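Local structure of periplasmic solute binding protein (Candidatus Liberibacter asiaticus str. psy62, 6IXI) at residues Val243-Ser248 and Leu263-Thr268. The protein probably captures zinc or manganese in the periplasm and delivers it to an ABC-type uptake transporter. Sequence-based numbering, arbitrary orientation.
Sequences VLYVDS and LRFSLT. With CD (cadmium ion), chain B; SO4 (sulfate ion), chain M.
The end of strand 239-244 and the loop after it pass beside helix 259-274, closest at L244 and S266, whose CA atoms lie 5.1 Å apart. S266 carries the polar link. Its OG donates to Y245 O at 2.7 Å. The bond meets the C=O at 119°, with the donor tilted out of the carbonyl plane. The S266 side-chain torsion (chi1 -62°) folds OG back over the preceding turn of the helix. A weak second bond to L262 O there could only share the proton already given to Y245 O. Y245 N lies 2.9 Å from the same S266 OG. Next to this, CB of L244 lies 3.8 Å from S266 OG, and L244 CD2 rests against S266 O.

The aromatic pair is T-shaped and offset. Y245 turns an edge toward the face of F265, with the planes at 87°. The ring centroids are 5.5 Å apart. Y245 CD1 approaches F265 CD2 at 3.8 Å. The CE2 edge of F265 meets V243 O in the ring plane at 3.6 Å. At the far end of Y245, OH donates to O3 of a sulfate, probably from the crystallisation liquor.

Two residues beyond Y245, D247 binds cadmium through both OD1 and OD2, each at 2.3 Å. H39, H106 and E172 also bind it, and the same site takes zinc and manganese. D247 makes no contact with the helix segment. The buried S266 hydroxyl instead meets a backbone carbonyl just after the strand ends. With the ring pair beside it, this bond joins the C-terminal helix to the chain two residues before D247, and may help to place that metal ligand.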
ATOM      1  N   VAL A 243       7.473  10.200  -9.907  1.00 41.41           N
ATOM      2  CA  VAL A 243       7.539   9.297  -8.769  1.00 40.65           C
ATOM      3  C   VAL A 243       6.172   9.157  -8.089  1.00 40.77           C
ATOM      4  O   VAL A 243       5.525  10.155  -7.761  1.00 42.28           O
ATOM      5  CB  VAL A 243       8.626   9.755  -7.779  1.00 37.78           C
ATOM      6  CG1 VAL A 243       8.591   8.919  -6.516  1.00 36.56           C
ATOM      7  CG2 VAL A 243      10.018   9.666  -8.407  1.00 38.53           C
ATOM      8  N   LEU A 244       5.759   7.906  -7.841  1.00 37.46           N
ATOM      9  CA  LEU A 244       4.589   7.617  -7.017  1.00 36.92           C
ATOM     10  C   LEU A 244       5.002   7.187  -5.611  1.00 37.25           C
ATOM     11  O   LEU A 244       6.119   6.716  -5.395  1.00 36.13           O
ATOM     12  CB  LEU A 244       3.709   6.542  -7.669  1.00 34.54           C
ATOM     13  CG  LEU A 244       3.378   6.739  -9.149  1.00 33.98           C
ATOM     14  CD1 LEU A 244       2.665   5.504  -9.718  1.00 32.95           C
ATOM     15  CD2 LEU A 244       2.523   7.982  -9.352  1.00 34.77           C
ATOM     16  N   TYR A 245       4.076   7.374  -4.661  1.00 38.76           N
ATOM     17  CA  TYR A 245       4.226   6.892  -3.297  1.00 40.20           C
ATOM     18  C   TYR A 245       3.315   5.699  -3.097  1.00 37.45           C
ATOM     19  O   TYR A 245       2.096   5.806  -3.272  1.00 34.69           O
ATOM     20  CB  TYR A 245       3.869   7.974  -2.274  1.00 42.66           C
ATOM     21  CG  TYR A 245       4.942   9.024  -2.159  1.00 45.79           C
ATOM     22  CD1 TYR A 245       5.075  10.020  -3.121  1.00 45.08           C
ATOM     23  CD2 TYR A 245       5.853   8.984  -1.112  1.00 43.50           C
ATOM     24  CE1 TYR A 245       6.081  10.970  -3.029  1.00 48.65           C
ATOM     25  CE2 TYR A 245       6.854   9.931  -1.006  1.00 47.17           C
ATOM     26  CZ  TYR A 245       6.971  10.921  -1.966  1.00 49.10           C
ATOM     27  OH  TYR A 245       7.969  11.841  -1.831  1.00 57.10           O
ATOM     28  N   VAL A 246       3.940   4.568  -2.741  1.00 38.39           N
ATOM     29  CA  VAL A 246       3.204   3.323  -2.595  1.00 38.22           C
ATOM     30  C   VAL A 246       3.669   2.554  -1.354  1.00 36.09           C
ATOM     31  O   VAL A 246       2.837   1.984  -0.656  1.00 39.43           O
ATOM     32  CB  VAL A 246       3.242   2.452  -3.876  1.00 37.20           C
ATOM     33  CG1 VAL A 246       2.746   3.215  -5.092  1.00 36.96           C
ATOM     34  CG2 VAL A 246       4.631   1.895  -4.149  1.00 37.30           C
ATOM     35  N   ASP A 247       4.980   2.500  -1.102  1.00 34.12           N
ATOM     36  CA  ASP A 247       5.515   1.523  -0.159  1.00 35.24           C
ATOM     37  C   ASP A 247       5.601   2.064   1.261  1.00 36.21           C
ATOM     38  O   ASP A 247       5.795   1.311   2.208  1.00 36.83           O
ATOM     39  CB  ASP A 247       6.882   0.999  -0.603  1.00 34.04           C
ATOM     40  CG  ASP A 247       6.754  -0.273  -1.422  1.00 37.46           C
ATOM     41  OD1 ASP A 247       5.617  -0.768  -1.537  1.00 32.40           O
ATOM     42  OD2 ASP A 247       7.785  -0.753  -1.950  1.00 42.62           O
ATOM     43  N   SER A 248       5.499   3.388   1.401  1.00 36.60           N
ATOM     44  CA  SER A 248       5.776   4.014   2.675  1.00 31.52           C
ATOM     45  C   SER A 248       5.115   5.378   2.664  1.00 31.57           C
ATOM     46  O   SER A 248       5.072   6.012   1.618  1.00 34.13           O
ATOM     47  CB  SER A 248       7.283   4.177   2.828  1.00 34.20           C
ATOM     48  OG  SER A 248       7.591   4.867   4.031  1.00 32.69           O
ATOM     49  N   LEU A 263      -2.691   7.908  -1.104  1.00 31.01           N
ATOM     50  CA  LEU A 263      -3.589   7.550  -2.198  1.00 32.83           C
ATOM     51  C   LEU A 263      -3.881   8.779  -3.057  1.00 34.08           C
ATOM     52  O   LEU A 263      -3.873   8.724  -4.283  1.00 33.54           O
ATOM     53  CB  LEU A 263      -4.906   6.995  -1.646  1.00 34.77           C
ATOM     54  CG  LEU A 263      -4.829   5.623  -0.975  1.00 38.44           C
ATOM     55  CD1 LEU A 263      -6.207   5.225  -0.458  1.00 36.91           C
ATOM     56  CD2 LEU A 263      -4.321   4.568  -1.961  1.00 37.91           C
ATOM     57  N   ARG A 264      -4.125   9.907  -2.400  1.00 35.53           N
ATOM     58  CA  ARG A 264      -4.555  11.076  -3.143  1.00 33.78           C
ATOM     59  C   ARG A 264      -3.416  11.532  -4.068  1.00 36.50           C
ATOM     60  O   ARG A 264      -3.639  11.898  -5.225  1.00 35.89           O
ATOM     61  CB  ARG A 264      -5.026  12.157  -2.164  1.00 32.31           C
ATOM     62  CG  ARG A 264      -5.596  13.391  -2.848  1.00 35.29           C
ATOM     63  CD  ARG A 264      -6.041  14.445  -1.852  1.00 34.77           C
ATOM     64  NE  ARG A 264      -4.878  14.848  -1.089  1.00 38.57           N
ATOM     65  CZ  ARG A 264      -4.923  15.691  -0.060  1.00 42.87           C
ATOM     66  NH1 ARG A 264      -6.077  16.226   0.313  1.00 38.09           N
ATOM     67  NH2 ARG A 264      -3.809  15.998   0.579  1.00 37.57           N
ATOM     68  N   PHE A 265      -2.185  11.483  -3.552  1.00 33.13           N
ATOM     69  CA  PHE A 265      -1.055  11.969  -4.309  1.00 32.18           C
ATOM     70  C   PHE A 265      -0.825  11.071  -5.522  1.00 35.33           C
ATOM     71  O   PHE A 265      -0.784  11.546  -6.667  1.00 35.80           O
ATOM     72  CB  PHE A 265       0.208  12.060  -3.446  1.00 34.58           C
ATOM     73  CG  PHE A 265       1.387  12.551  -4.240  1.00 31.64           C
ATOM     74  CD1 PHE A 265       1.609  13.914  -4.400  1.00 34.24           C
ATOM     75  CD2 PHE A 265       2.214  11.659  -4.913  1.00 33.20           C
ATOM     76  CE1 PHE A 265       2.684  14.374  -5.158  1.00 34.97           C
ATOM     77  CE2 PHE A 265       3.280  12.119  -5.683  1.00 35.02           C
ATOM     78  CZ  PHE A 265       3.500  13.481  -5.814  1.00 34.80           C
ATOM     79  N   SER A 266      -0.655   9.768  -5.263  1.00 32.36           N
ATOM     80  CA  SER A 266      -0.326   8.844  -6.336  1.00 31.30           C
ATOM     81  C   SER A 266      -1.426   8.778  -7.389  1.00 32.62           C
ATOM     82  O   SER A 266      -1.119   8.718  -8.574  1.00 33.99           O
ATOM     83  CB  SER A 266       0.043   7.501  -5.792  1.00 32.52           C
ATOM     84  OG  SER A 266       1.201   7.662  -4.990  1.00 31.12           O
ATOM     85  N   LEU A 267      -2.701   8.765  -6.969  1.00 32.23           N
ATOM     86  CA  LEU A 267      -3.771   8.683  -7.954  1.00 35.08           C
ATOM     87  C   LEU A 267      -3.881   9.995  -8.722  1.00 33.79           C
ATOM     88  O   LEU A 267      -4.185   9.965  -9.909  1.00 33.16           O
ATOM     89  CB  LEU A 267      -5.115   8.317  -7.312  1.00 31.01           C
ATOM     90  CG  LEU A 267      -5.366   6.817  -7.148  1.00 37.06           C
ATOM     91  CD1 LEU A 267      -4.196   6.095  -6.466  1.00 36.84           C
ATOM     92  CD2 LEU A 267      -6.631   6.578  -6.343  1.00 39.87           C
ATOM     93  N   THR A 268      -3.634  11.130  -8.049  1.00 35.31           N
ATOM     94  CA  THR A 268      -3.681  12.424  -8.719  1.00 34.24           C
ATOM     95  C   THR A 268      -2.612  12.465  -9.803  1.00 36.35           C
ATOM     96  O   THR A 268      -2.837  12.977 -10.895  1.00 37.35           O
ATOM     97  CB  THR A 268      -3.359  13.593  -7.775  1.00 34.33           C
ATOM     98  OG1 THR A 268      -4.532  13.818  -7.002  1.00 30.49           O
ATOM     99  CG2 THR A 268      -3.078  14.876  -8.527  1.00 35.28           C
TER
HETATM  100 CD    CD B 301       6.499  -2.538  -2.687  1.00 37.31          CD
HETATM  101  S   SO4 M 312      10.041  11.656   1.479  1.00 82.50           S
HETATM  102  O1  SO4 M 312      11.434  11.945   1.697  1.00 89.87           O
HETATM  103  O2  SO4 M 312       9.521  10.958   2.627  1.00 73.17           O
HETATM  104  O3  SO4 M 312       9.896  10.822   0.311  1.00 78.27           O
HETATM  105  O4  SO4 M 312       9.328  12.900   1.286  1.00 71.85           O